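Local coordinates for 8-demethyl-8-aminoriboflavin-5'-phosphate synthase (Streptomyces davawensis JCM 4913, PDB 5MJI), which replaces the C-8 methyl group of FMN with an amino group taken from glutamate, an oxidation, decarboxylation and transamination sequence within the biosynthesis of the antibiotic roseoflavin, at residues L12-S17 against R43-D48; T89-N94 against H139-T144; G128-G133 against A160-L165. All coordinates share one frame; numbering follows the deposited sequence.

Contact 1. Residues L12-S17 against R43-D48; sequences LRRSPS and RVIDHD. With 7O6 ([(2~{S},3~{R},4~{R})-5-[8-methanoyl-7-methyl-2,4-bis(oxidanylidene)-1~{H}-benzo[g]pteridin-10-ium-10-yl]-2,3,4-tris(oxidanyl)pentyl] dihydrogen phosphate), chain B.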
loop_
_atom_site.group_PDB
_atom_site.type_symbol
_atom_site.label_atom_id
_atom_site.label_comp_id
_atom_site.label_asym_id
_atom_site.label_seq_id
_atom_site.Cartn_x
_atom_site.Cartn_y
_atom_site.Cartn_z
ATOM N N LEU A 12 -9.169 -11.515 15.891
ATOM C CA LEU A 12 -9.151 -10.837 17.186
ATOM C C LEU A 12 -10.042 -11.508 18.231
ATOM O O LEU A 12 -10.047 -11.064 19.387
ATOM C CB LEU A 12 -9.578 -9.366 17.020
ATOM C CG LEU A 12 -8.670 -8.527 16.103
ATOM C CD1 LEU A 12 -9.200 -7.121 15.896
ATOM C CD2 LEU A 12 -7.234 -8.483 16.617
ATOM N N ARG A 13 -10.796 -12.543 17.868
ATOM C CA ARG A 13 -11.771 -13.150 18.765
ATOM C C ARG A 13 -11.267 -14.507 19.257
ATOM O O ARG A 13 -10.833 -15.348 18.464
ATOM C CB ARG A 13 -13.139 -13.283 18.083
ATOM C CG ARG A 13 -13.210 -14.255 16.915
ATOM C CD ARG A 13 -14.436 -13.982 16.026
ATOM N NE ARG A 13 -14.179 -12.891 15.087
ATOM C CZ ARG A 13 -14.670 -11.663 15.206
ATOM N NH1 ARG A 13 -14.345 -10.737 14.310
ATOM N NH2 ARG A 13 -15.466 -11.353 16.225
ATOM N N ARG A 14 -11.325 -14.704 20.568
ATOM C CA ARG A 14 -10.922 -15.956 21.190
ATOM C C ARG A 14 -11.817 -17.120 20.779
ATOM O O ARG A 14 -13.018 -16.965 20.566
ATOM C CB ARG A 14 -10.965 -15.816 22.712
ATOM C CG ARG A 14 -9.663 -15.405 23.318
ATOM C CD ARG A 14 -9.715 -15.399 24.851
ATOM N NE ARG A 14 -8.498 -14.758 25.325
ATOM C CZ ARG A 14 -7.389 -15.411 25.639
ATOM N NH1 ARG A 14 -7.363 -16.735 25.601
ATOM N NH2 ARG A 14 -6.323 -14.732 26.025
ATOM N N SER A 15 -11.215 -18.304 20.700
ATOM C CA SER A 15 -11.958 -19.563 20.585
ATOM C C SER A 15 -12.904 -19.712 21.773
ATOM O O SER A 15 -12.547 -19.317 22.875
ATOM C CB SER A 15 -10.994 -20.756 20.546
ATOM O OG SER A 15 -10.025 -20.579 19.529
ATOM N N PRO A 16 -14.096 -20.302 21.564
ATOM C CA PRO A 16 -14.622 -20.877 20.320
ATOM C C PRO A 16 -15.473 -19.922 19.488
ATOM O O PRO A 16 -16.285 -20.424 18.708
ATOM C CB PRO A 16 -15.500 -22.028 20.828
ATOM C CG PRO A 16 -16.103 -21.426 22.098
ATOM C CD PRO A 16 -14.979 -20.605 22.712
ATOM N N SER A 17 -15.317 -18.605 19.634
ATOM C CA SER A 17 -16.095 -17.685 18.803
ATOM C C SER A 17 -15.874 -17.987 17.325
ATOM O O SER A 17 -14.745 -18.211 16.890
ATOM C CB SER A 17 -15.718 -16.241 19.110
ATOM O OG SER A 17 -16.045 -15.905 20.439
ATOM N N ARG A 43 -4.646 -20.398 16.713
ATOM C CA ARG A 43 -5.322 -19.102 16.793
ATOM C C ARG A 43 -4.542 -18.256 17.795
ATOM O O ARG A 43 -4.654 -18.448 19.015
ATOM C CB ARG A 43 -6.783 -19.259 17.194
ATOM C CG ARG A 43 -7.550 -17.941 17.075
ATOM C CD ARG A 43 -8.993 -18.035 17.584
ATOM N NE ARG A 43 -9.815 -18.902 16.744
ATOM C CZ ARG A 43 -11.141 -18.830 16.708
ATOM N NH1 ARG A 43 -11.764 -17.940 17.459
ATOM N NH2 ARG A 43 -11.839 -19.654 15.941
ATOM N N VAL A 44 -3.736 -17.325 17.277
ATOM C CA VAL A 44 -2.688 -16.719 18.097
ATOM C C VAL A 44 -3.289 -15.912 19.233
ATOM O O VAL A 44 -2.698 -15.823 20.319
ATOM C CB VAL A 44 -1.714 -15.865 17.240
ATOM C CG1 VAL A 44 -1.076 -16.717 16.142
ATOM C CG2 VAL A 44 -2.401 -14.661 16.633
ATOM N N ILE A 45 -4.481 -15.340 19.024
ATOM C CA ILE A 45 -5.087 -14.517 20.063
ATOM C C ILE A 45 -5.487 -15.352 21.278
ATOM O O ILE A 45 -5.702 -14.789 22.356
ATOM C CB ILE A 45 -6.304 -13.745 19.515
ATOM C CG1 ILE A 45 -6.621 -12.526 20.386
ATOM C CG2 ILE A 45 -7.545 -14.638 19.431
ATOM C CD1 ILE A 45 -5.585 -11.445 20.332
ATOM N N ASP A 46 -5.609 -16.679 21.135
ATOM C CA ASP A 46 -5.842 -17.536 22.298
ATOM C C ASP A 46 -4.637 -17.620 23.214
ATOM O O ASP A 46 -4.755 -18.186 24.302
ATOM C CB ASP A 46 -6.199 -18.964 21.884
ATOM C CG ASP A 46 -7.556 -19.065 21.238
ATOM O OD1 ASP A 46 -8.391 -18.170 21.452
ATOM O OD2 ASP A 46 -7.777 -20.035 20.490
ATOM N N HIS A 47 -3.486 -17.095 22.798
ATOM C CA HIS A 47 -2.237 -17.265 23.516
ATOM C C HIS A 47 -1.725 -15.919 23.996
ATOM O O HIS A 47 -2.047 -14.870 23.426
ATOM C CB HIS A 47 -1.217 -17.987 22.629
ATOM C CG HIS A 47 -1.700 -19.331 22.182
ATOM N ND1 HIS A 47 -1.481 -20.480 22.912
ATOM C CD2 HIS A 47 -2.471 -19.695 21.131
ATOM C CE1 HIS A 47 -2.061 -21.503 22.307
ATOM N NE2 HIS A 47 -2.668 -21.054 21.224
ATOM N N ASP A 48 -0.966 -15.953 25.084
ATOM C CA ASP A 48 -0.471 -14.743 25.741
ATOM C C ASP A 48 0.850 -14.356 25.078
ATOM O O ASP A 48 1.895 -14.948 25.353
ATOM C CB ASP A 48 -0.323 -14.998 27.238
ATOM C CG ASP A 48 0.141 -13.773 28.011
ATOM O OD1 ASP A 48 -0.074 -12.638 27.539
ATOM O OD2 ASP A 48 0.733 -13.951 29.104
HETATM C C6 7O6 B . -12.948 -4.803 9.399
HETATM C C5 7O6 B . -14.206 -6.635 8.267
HETATM C C4 7O6 B . -13.559 -8.047 8.208
HETATM C C3 7O6 B . -13.675 -8.850 9.494
HETATM C C2 7O6 B . -13.874 -10.320 9.157
HETATM C C1 7O6 B . -13.590 -11.035 10.463
HETATM O O1 7O6 B . -14.093 -13.669 12.123
HETATM P P1 7O6 B . -12.819 -13.141 11.644
HETATM O O2 7O6 B . -11.959 -14.300 11.414
HETATM O O3 7O6 B . -12.240 -12.342 12.716
HETATM O O4 7O6 B . -13.020 -12.282 10.250
HETATM O O5 7O6 B . -12.986 -10.768 8.174
HETATM O O6 7O6 B . -14.686 -8.455 10.394
HETATM O O7 7O6 B . -12.183 -8.121 7.900
HETATM N N1 7O6 B . -13.275 -5.511 8.218
HETATM C C7 7O6 B . -13.474 -5.177 10.629
HETATM C C8 7O6 B . -13.108 -4.459 11.759
HETATM C C9 7O6 B . -13.692 -4.872 13.114
HETATM C C10 7O6 B . -12.232 -3.386 11.721
HETATM C C11 7O6 B . -11.853 -2.638 13.013
HETATM C C12 7O6 B . -11.703 -3.016 10.495
HETATM C C13 7O6 B . -12.054 -3.721 9.333
HETATM N N2 7O6 B . -11.500 -3.307 8.164
HETATM C C14 7O6 B . -12.723 -5.071 7.011
HETATM N N3 7O6 B . -13.073 -5.745 5.901
HETATM C C15 7O6 B . -11.837 -3.983 7.037
HETATM C C16 7O6 B . -11.231 -3.551 5.735
HETATM O O8 7O6 B . -10.339 -2.493 5.673
HETATM N N4 7O6 B . -11.571 -4.243 4.564
HETATM C C17 7O6 B . -12.494 -5.331 4.617
HETATM O O9 7O6 B . -12.856 -6.005 3.465
HETATM O O10 7O6 B . -13.980 -6.010 13.266
HETATM O O HOH W 1 -9.296 -19.239 24.594
#
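R43 enters the bend of the 12-17 loop with CG trans to its own backbone N (chi1 -171°), and its NH1 is shared between two backbone carbonyls. R13 O lies 2.9 Å from R43 NH1, which sits above that carbonyl plane. S17 O lies 3.0 Å from the same NH1, in the guanidinium plane, and receives the N-H on a lone pair; R43 NH2 adds a weak bond to S17 O. The hydroxyl of S15 rests over one guanidinium face without bonding to it, and goes instead to D46, with S15 OG 2.5 Å from D46 OD2. S15 N donates to D46 OD1 at 2.9 Å. Each carboxylate oxygen uses its syn lone pair, so the paired bonds fix the rotation of the group.

Both loops follow neighbouring strands, 4-9 and 38-43, at the C-terminal edge of the flavodoxin-like parallel sheet, and the first is part of the FMN site. R13 sends NE and NH1 to phosphate oxygen O3 of the bound flavin, while its NH2 forms a salt bridge with D58 of the second subunit; the residue is known to matter for positioning the glutamate donor.

I45, pointing toward the 12-17 loop, lays CG2 3.5 Å from R13 O and turns CG1 to L12 O, 3.9 Å away. Farther out, the extended R14 passes alongside D46 in the opposite direction. I45 O stands over the centre of the R14 guanidinium, and R14 NH1 makes a weak bond to D46 O at 3.3 Å, whereas R14 NE pairs with E52 of the second subunit.

Contact 2. Residues T89-N94 against H139-T144; sequences TPITLN and HHVAGT. With 7O6 ([(2~{S},3~{R},4~{R})-5-[8-methanoyl-7-methyl-2,4-bis(oxidanylidene)-1~{H}-benzo[g]pteridin-10-ium-10-yl]-2,3,4-tris(oxidanyl)pentyl] dihydrogen phosphate), chain B.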
loop_
_atom_site.group_PDB
_atom_site.type_symbol
_atom_site.label_atom_id
_atom_site.label_comp_id
_atom_site.label_asym_id
_atom_site.label_seq_id
_atom_site.Cartn_x
_atom_site.Cartn_y
_atom_site.Cartn_z
ATOM N N THR A 89 -5.282 -14.314 7.921
ATOM C CA THR A 89 -5.626 -13.095 8.637
ATOM C C THR A 89 -6.919 -12.489 8.110
ATOM O O THR A 89 -7.102 -12.379 6.887
ATOM C CB THR A 89 -4.480 -12.030 8.559
ATOM O OG1 THR A 89 -4.861 -10.871 9.318
ATOM C CG2 THR A 89 -4.138 -11.628 7.103
ATOM N N PRO A 90 -7.836 -12.085 8.986
ATOM C CA PRO A 90 -8.866 -11.131 8.562
ATOM C C PRO A 90 -8.208 -9.829 8.125
ATOM O O PRO A 90 -7.042 -9.556 8.414
ATOM C CB PRO A 90 -9.719 -10.912 9.818
ATOM C CG PRO A 90 -9.237 -11.883 10.848
ATOM C CD PRO A 90 -7.874 -12.359 10.436
ATOM N N ILE A 91 -8.979 -9.000 7.441
ATOM C CA ILE A 91 -8.504 -7.689 7.028
ATOM C C ILE A 91 -9.069 -6.643 7.973
ATOM O O ILE A 91 -10.273 -6.614 8.265
ATOM C CB ILE A 91 -8.884 -7.387 5.573
ATOM C CG1 ILE A 91 -8.141 -8.369 4.649
ATOM C CG2 ILE A 91 -8.577 -5.900 5.252
ATOM C CD1 ILE A 91 -8.693 -8.439 3.228
ATOM N N THR A 92 -8.199 -5.772 8.438
ATOM C CA THR A 92 -8.582 -4.745 9.382
ATOM C C THR A 92 -7.848 -3.470 8.991
ATOM O O THR A 92 -6.619 -3.467 8.895
ATOM C CB THR A 92 -8.240 -5.270 10.781
ATOM O OG1 THR A 92 -9.437 -5.617 11.501
ATOM C CG2 THR A 92 -7.373 -4.379 11.517
ATOM N N LEU A 93 -8.601 -2.405 8.676
ATOM C CA LEU A 93 -8.007 -1.113 8.292
ATOM C C LEU A 93 -7.138 -1.242 7.046
ATOM O O LEU A 93 -6.090 -0.604 6.938
ATOM C CB LEU A 93 -7.174 -0.512 9.429
ATOM C CG LEU A 93 -7.697 -0.668 10.847
ATOM C CD1 LEU A 93 -6.617 -0.270 11.843
ATOM C CD2 LEU A 93 -8.951 0.180 10.991
ATOM N N ASN A 94 -7.558 -2.090 6.108
ATOM C CA ASN A 94 -6.805 -2.359 4.892
ATOM C C ASN A 94 -5.439 -2.944 5.205
ATOM O O ASN A 94 -4.510 -2.833 4.395
ATOM C CB ASN A 94 -6.665 -1.094 4.033
ATOM C CG ASN A 94 -6.624 -1.404 2.546
ATOM O OD1 ASN A 94 -5.659 -1.133 1.857
ATOM N ND2 ASN A 94 -7.683 -1.969 2.060
ATOM N N HIS A 139 -5.362 -7.849 -1.815
ATOM C CA HIS A 139 -4.105 -7.718 -2.541
ATOM C C HIS A 139 -3.145 -6.774 -1.834
ATOM O O HIS A 139 -1.929 -7.005 -1.837
ATOM C CB HIS A 139 -4.368 -7.270 -3.975
ATOM C CG HIS A 139 -4.967 -8.350 -4.813
ATOM N ND1 HIS A 139 -6.285 -8.347 -5.206
ATOM C CD2 HIS A 139 -4.446 -9.514 -5.260
ATOM C CE1 HIS A 139 -6.539 -9.442 -5.899
ATOM N NE2 HIS A 139 -5.440 -10.170 -5.938
ATOM N N HIS A 140 -3.670 -5.707 -1.227
ATOM C CA HIS A 140 -2.823 -4.798 -0.467
ATOM C C HIS A 140 -2.171 -5.511 0.712
ATOM O O HIS A 140 -0.969 -5.359 0.958
ATOM C CB HIS A 140 -3.643 -3.610 0.021
ATOM C CG HIS A 140 -2.828 -2.577 0.727
ATOM N ND1 HIS A 140 -3.377 -1.672 1.607
ATOM C CD2 HIS A 140 -1.503 -2.301 0.678
ATOM C CE1 HIS A 140 -2.423 -0.887 2.077
ATOM N NE2 HIS A 140 -1.275 -1.256 1.540
ATOM N N VAL A 141 -2.954 -6.296 1.449
ATOM C CA VAL A 141 -2.408 -7.052 2.572
ATOM C C VAL A 141 -1.432 -8.118 2.085
ATOM O O VAL A 141 -0.386 -8.344 2.707
ATOM C CB VAL A 141 -3.552 -7.658 3.403
ATOM C CG1 VAL A 141 -3.004 -8.622 4.474
ATOM C CG2 VAL A 141 -4.337 -6.532 4.088
ATOM N N ALA A 142 -1.749 -8.787 0.965
ATOM C CA ALA A 142 -0.825 -9.776 0.421
ATOM C C ALA A 142 0.529 -9.149 0.112
ATOM O O ALA A 142 1.573 -9.689 0.493
ATOM C CB ALA A 142 -1.409 -10.449 -0.833
ATOM N N GLY A 143 0.530 -7.998 -0.560
ATOM C CA GLY A 143 1.789 -7.330 -0.860
ATOM C C GLY A 143 2.598 -7.029 0.391
ATOM O O GLY A 143 3.791 -7.335 0.468
ATOM N N THR A 144 1.946 -6.469 1.408
ATOM C CA THR A 144 2.665 -6.030 2.600
ATOM C C THR A 144 3.202 -7.218 3.385
ATOM O O THR A 144 4.389 -7.262 3.727
ATOM C CB THR A 144 1.741 -5.159 3.466
ATOM O OG1 THR A 144 1.285 -4.048 2.688
ATOM C CG2 THR A 144 2.472 -4.630 4.727
HETATM C C6 7O6 B . -12.948 -4.803 9.399
HETATM C C5 7O6 B . -14.206 -6.635 8.267
HETATM C C4 7O6 B . -13.559 -8.047 8.208
HETATM C C3 7O6 B . -13.675 -8.850 9.494
HETATM C C2 7O6 B . -13.874 -10.320 9.157
HETATM C C1 7O6 B . -13.590 -11.035 10.463
HETATM O O1 7O6 B . -14.093 -13.669 12.123
HETATM P P1 7O6 B . -12.819 -13.141 11.644
HETATM O O2 7O6 B . -11.959 -14.300 11.414
HETATM O O3 7O6 B . -12.240 -12.342 12.716
HETATM O O4 7O6 B . -13.020 -12.282 10.250
HETATM O O5 7O6 B . -12.986 -10.768 8.174
HETATM O O6 7O6 B . -14.686 -8.455 10.394
HETATM O O7 7O6 B . -12.183 -8.121 7.900
HETATM N N1 7O6 B . -13.275 -5.511 8.218
HETATM C C7 7O6 B . -13.474 -5.177 10.629
HETATM C C8 7O6 B . -13.108 -4.459 11.759
HETATM C C9 7O6 B . -13.692 -4.872 13.114
HETATM C C10 7O6 B . -12.232 -3.386 11.721
HETATM C C11 7O6 B . -11.853 -2.638 13.013
HETATM C C12 7O6 B . -11.703 -3.016 10.495
HETATM C C13 7O6 B . -12.054 -3.721 9.333
HETATM N N2 7O6 B . -11.500 -3.307 8.164
HETATM C C14 7O6 B . -12.723 -5.071 7.011
HETATM N N3 7O6 B . -13.073 -5.745 5.901
HETATM C C15 7O6 B . -11.837 -3.983 7.037
HETATM C C16 7O6 B . -11.231 -3.551 5.735
HETATM O O8 7O6 B . -10.339 -2.493 5.673
HETATM N N4 7O6 B . -11.571 -4.243 4.564
HETATM C C17 7O6 B . -12.494 -5.331 4.617
HETATM O O9 7O6 B . -12.856 -6.005 3.465
HETATM O O10 7O6 B . -13.980 -6.010 13.266
HETATM O O HOH W 2 -1.768 -3.712 3.924
#
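H140 leaves its helix with CG trans to the backbone N (chi1 -176°), which carries the ring to N94, while V141 puts CG1 in the same position (chi1 172°) and thereby aims both methyls at the 89-94 segment. N94 meets the edge of the imidazole. Its OD1 lies near the ring plane and accepts from H140 ND1, but the modelled separation of 2.4 Å is too short to be trusted in detail. The side chains cross at about a right angle, with amide and ring planes 38° apart. The other ring nitrogen, NE2, bonds to NE2 of H140 in the second subunit, and the ring also stacks on H140 of the fourth, so the contact lies at the tetramer interface.

A water over the centre of the imidazole donates to N94 O at 2.9 Å and, weakly, to H140 O, tying the loop to the helix a second time. V141 packs against the 89-94 segment: its CG2 is 3.7 Å from N94 O and 4.3 Å from I91 CG1, and its CG1 meets T89 CG2 tip to tip at 4.2 Å. The five touching residues are all buried.

The helix thus backs a segment whose opposite side reads the flavin. L93 and N94 both adopt positive phi, and the resulting turn presents successive N-H groups to the ring system. L93 N is 3.1 Å from N2 of the flavin and N94 N is 2.8 Å from its O8, while I91 CG2 packs 3.5 Å from N4. Backbone recognition of the isoalloxazine by the loop after the third strand, 84-90, is a familiar feature of FMN sites in the flavodoxin-like fold, and fits the NADPH-dependent FMN reductase family of this domain.

Contact 3. Residues G128-G133 against A160-L165; sequences GLLMCG and AAAYWL. With 7O6 ([(2~{S},3~{R},4~{R})-5-[8-methanoyl-7-methyl-2,4-bis(oxidanylidene)-1~{H}-benzo[g]pteridin-10-ium-10-yl]-2,3,4-tris(oxidanyl)pentyl] dihydrogen phosphate), chain B.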
loop_
_atom_site.group_PDB
_atom_site.type_symbol
_atom_site.label_atom_id
_atom_site.label_comp_id
_atom_site.label_asym_id
_atom_site.label_seq_id
_atom_site.Cartn_x
_atom_site.Cartn_y
_atom_site.Cartn_z
ATOM N N GLY A 128 2.470 -18.821 2.405
ATOM C CA GLY A 128 1.238 -18.511 1.710
ATOM C C GLY A 128 0.376 -17.651 2.621
ATOM O O GLY A 128 0.738 -17.388 3.766
ATOM N N LEU A 129 -0.772 -17.230 2.093
ATOM C CA LEU A 129 -1.681 -16.366 2.829
ATOM C C LEU A 129 -3.116 -16.796 2.614
ATOM O O LEU A 129 -3.517 -17.107 1.493
ATOM C CB LEU A 129 -1.588 -14.918 2.385
ATOM C CG LEU A 129 -0.524 -13.987 2.887
ATOM C CD1 LEU A 129 -0.852 -12.631 2.311
ATOM C CD2 LEU A 129 -0.506 -13.961 4.396
ATOM N N LEU A 130 -3.895 -16.745 3.681
ATOM C CA LEU A 130 -5.346 -16.823 3.607
ATOM C C LEU A 130 -5.869 -15.522 4.183
ATOM O O LEU A 130 -5.428 -15.104 5.256
ATOM C CB LEU A 130 -5.888 -18.021 4.394
ATOM C CG LEU A 130 -5.512 -19.408 3.853
ATOM C CD1 LEU A 130 -5.959 -20.503 4.833
ATOM C CD2 LEU A 130 -6.144 -19.631 2.481
ATOM N N MET A 131 -6.762 -14.857 3.467
ATOM C CA MET A 131 -7.263 -13.569 3.928
ATOM C C MET A 131 -8.776 -13.530 3.798
ATOM O O MET A 131 -9.350 -14.106 2.869
ATOM C CB MET A 131 -6.653 -12.400 3.148
ATOM C CG MET A 131 -5.180 -12.126 3.430
ATOM S SD MET A 131 -4.539 -10.995 2.185
ATOM C CE MET A 131 -4.598 -12.082 0.756
ATOM N N CYS A 132 -9.418 -12.844 4.733
ATOM C CA CYS A 132 -10.862 -12.705 4.705
ATOM C C CYS A 132 -11.216 -11.261 5.025
ATOM O O CYS A 132 -10.776 -10.740 6.051
ATOM C CB CYS A 132 -11.496 -13.647 5.732
ATOM S SG CYS A 132 -13.176 -13.905 5.418
ATOM N N GLY A 133 -11.997 -10.617 4.156
ATOM C CA GLY A 133 -12.476 -9.271 4.415
ATOM C C GLY A 133 -13.933 -9.164 3.999
ATOM O O GLY A 133 -14.450 -10.013 3.274
ATOM N N ALA A 160 -0.062 -17.579 -4.351
ATOM C CA ALA A 160 0.113 -17.976 -2.962
ATOM C C ALA A 160 -0.855 -17.298 -2.011
ATOM O O ALA A 160 -0.911 -17.684 -0.835
ATOM C CB ALA A 160 1.545 -17.671 -2.506
ATOM N N ALA A 161 -1.615 -16.304 -2.467
ATOM C CA ALA A 161 -2.533 -15.581 -1.597
ATOM C C ALA A 161 -3.958 -15.920 -2.017
ATOM O O ALA A 161 -4.377 -15.596 -3.131
ATOM C CB ALA A 161 -2.270 -14.076 -1.649
ATOM N N ALA A 162 -4.685 -16.605 -1.144
ATOM C CA ALA A 162 -6.074 -16.958 -1.395
ATOM C C ALA A 162 -6.947 -16.196 -0.411
ATOM O O ALA A 162 -6.541 -15.956 0.725
ATOM C CB ALA A 162 -6.297 -18.464 -1.244
ATOM N N TYR A 163 -8.146 -15.808 -0.839
ATOM C CA TYR A 163 -8.892 -14.855 -0.027
ATOM C C TYR A 163 -10.365 -14.876 -0.413
ATOM O O TYR A 163 -10.737 -15.336 -1.493
ATOM C CB TYR A 163 -8.320 -13.434 -0.186
ATOM C CG TYR A 163 -8.376 -12.976 -1.628
ATOM C CD1 TYR A 163 -9.501 -12.321 -2.117
ATOM C CD2 TYR A 163 -7.338 -13.264 -2.515
ATOM C CE1 TYR A 163 -9.585 -11.929 -3.430
ATOM C CE2 TYR A 163 -7.419 -12.881 -3.857
ATOM C CZ TYR A 163 -8.554 -12.220 -4.296
ATOM O OH TYR A 163 -8.672 -11.826 -5.590
ATOM N N TRP A 164 -11.191 -14.337 0.483
ATOM C CA TRP A 164 -12.597 -14.083 0.220
ATOM C C TRP A 164 -12.889 -12.623 0.520
ATOM O O TRP A 164 -12.409 -12.086 1.518
ATOM C CB TRP A 164 -13.513 -14.981 1.079
ATOM C CG TRP A 164 -14.977 -14.816 0.747
ATOM C CD1 TRP A 164 -15.709 -15.554 -0.153
ATOM C CD2 TRP A 164 -15.878 -13.849 1.301
ATOM N NE1 TRP A 164 -17.012 -15.093 -0.193
ATOM C CE2 TRP A 164 -17.142 -14.055 0.697
ATOM C CE3 TRP A 164 -15.740 -12.826 2.252
ATOM C CZ2 TRP A 164 -18.259 -13.282 1.022
ATOM C CZ3 TRP A 164 -16.852 -12.053 2.571
ATOM C CH2 TRP A 164 -18.099 -12.289 1.960
ATOM N N LEU A 165 -13.684 -11.992 -0.342
ATOM C CA LEU A 165 -14.210 -10.648 -0.127
ATOM C C LEU A 165 -15.620 -10.596 -0.683
ATOM O O LEU A 165 -15.906 -11.229 -1.696
ATOM C CB LEU A 165 -13.390 -9.559 -0.848
ATOM C CG LEU A 165 -11.881 -9.524 -0.615
ATOM C CD1 LEU A 165 -11.267 -8.679 -1.716
ATOM C CD2 LEU A 165 -11.576 -8.954 0.754
HETATM C C6 7O6 B . -12.948 -4.803 9.399
HETATM C C5 7O6 B . -14.206 -6.635 8.267
HETATM C C4 7O6 B . -13.559 -8.047 8.208
HETATM C C3 7O6 B . -13.675 -8.850 9.494
HETATM C C2 7O6 B . -13.874 -10.320 9.157
HETATM C C1 7O6 B . -13.590 -11.035 10.463
HETATM O O1 7O6 B . -14.093 -13.669 12.123
HETATM P P1 7O6 B . -12.819 -13.141 11.644
HETATM O O2 7O6 B . -11.959 -14.300 11.414
HETATM O O3 7O6 B . -12.240 -12.342 12.716
HETATM O O4 7O6 B . -13.020 -12.282 10.250
HETATM O O5 7O6 B . -12.986 -10.768 8.174
HETATM O O6 7O6 B . -14.686 -8.455 10.394
HETATM O O7 7O6 B . -12.183 -8.121 7.900
HETATM N N1 7O6 B . -13.275 -5.511 8.218
HETATM C C7 7O6 B . -13.474 -5.177 10.629
HETATM C C8 7O6 B . -13.108 -4.459 11.759
HETATM C C9 7O6 B . -13.692 -4.872 13.114
HETATM C C10 7O6 B . -12.232 -3.386 11.721
HETATM C C11 7O6 B . -11.853 -2.638 13.013
HETATM C C12 7O6 B . -11.703 -3.016 10.495
HETATM C C13 7O6 B . -12.054 -3.721 9.333
HETATM N N2 7O6 B . -11.500 -3.307 8.164
HETATM C C14 7O6 B . -12.723 -5.071 7.011
HETATM N N3 7O6 B . -13.073 -5.745 5.901
HETATM C C15 7O6 B . -11.837 -3.983 7.037
HETATM C C16 7O6 B . -11.231 -3.551 5.735
HETATM O O8 7O6 B . -10.339 -2.493 5.673
HETATM N N4 7O6 B . -11.571 -4.243 4.564
HETATM C C17 7O6 B . -12.494 -5.331 4.617
HETATM O O9 7O6 B . -12.856 -6.005 3.465
HETATM O O10 7O6 B . -13.980 -6.010 13.266
#
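L129 to C132 pair in parallel with A161 to W164, the strand axes only 11° apart, and five backbone hydrogen bonds join the segments from L129 N to A160 O at one end to G133 N and W164 O, 3.0 Å apart, at the other. This last bond is nearly straight at its hydrogen (169°). Weaker CA-H...O contacts fill in between, among them L130 CA to A162 O at 3.2 Å.

On one face of the sheet M131 folds back at chi3, so that its CE reaches across to A161 CB at 3.9 Å. M131 CB also lies 3.9 Å from Y163 CB. The Y163 ring then leads away from this strand pair, because CG takes the position between the backbone N and the carbonyl carbon (chi1 59°); its hydroxyl bonds to E135 of the fourth subunit.

The two strands are the ends of a beta-alpha-beta crossover through helix 138-152, which packs on the face of L129, M131, A161 and Y163. Strand 161-164 is one of the two edge strands of the five-stranded flavodoxin-like sheet within this chain, and helices 20-34 and 183-205 cover the reverse face.

There L130 CD2 touches A162 CB at 3.9 Å. The W164 indole presents its edge to the backbone at G133, with W164 CZ3 3.2 Å from G133 O, which lies near the ring plane. C132 SG sits obliquely beside the same indole, 4.2 Å from W164 CE3, in a sulfur-aromatic contact. Past C132 the chain arrives at the flavin: G133 carries no side chain, and its carbonyl carbon C comes within 3.4 Å of flavin O9.

Overall arrangement
Contacts 2 and 3 are buried and interlocked: strand 84-90 bonds to strand 126-132, helix 138-152 connects the two strands of contact 3 along the chain and packs on their sheet, and the contact centres are about 9 Å apart. Contact 1 lies farther out, its centre about 19 Å from either, and is only partly buried. The chemistry follows the position. Contact 1 is made largely by an arginine gripping loop carbonyls and a carboxylate held by a serine, contact 2 mixes one polar pair and a water with aliphatic packing, and contact 3 rests on regular parallel backbone pairing. All three meet the same flavin, contact 1 through hydrogen bonds to the phosphate, contacts 2 and 3 chiefly at the ring system and ribityl chain.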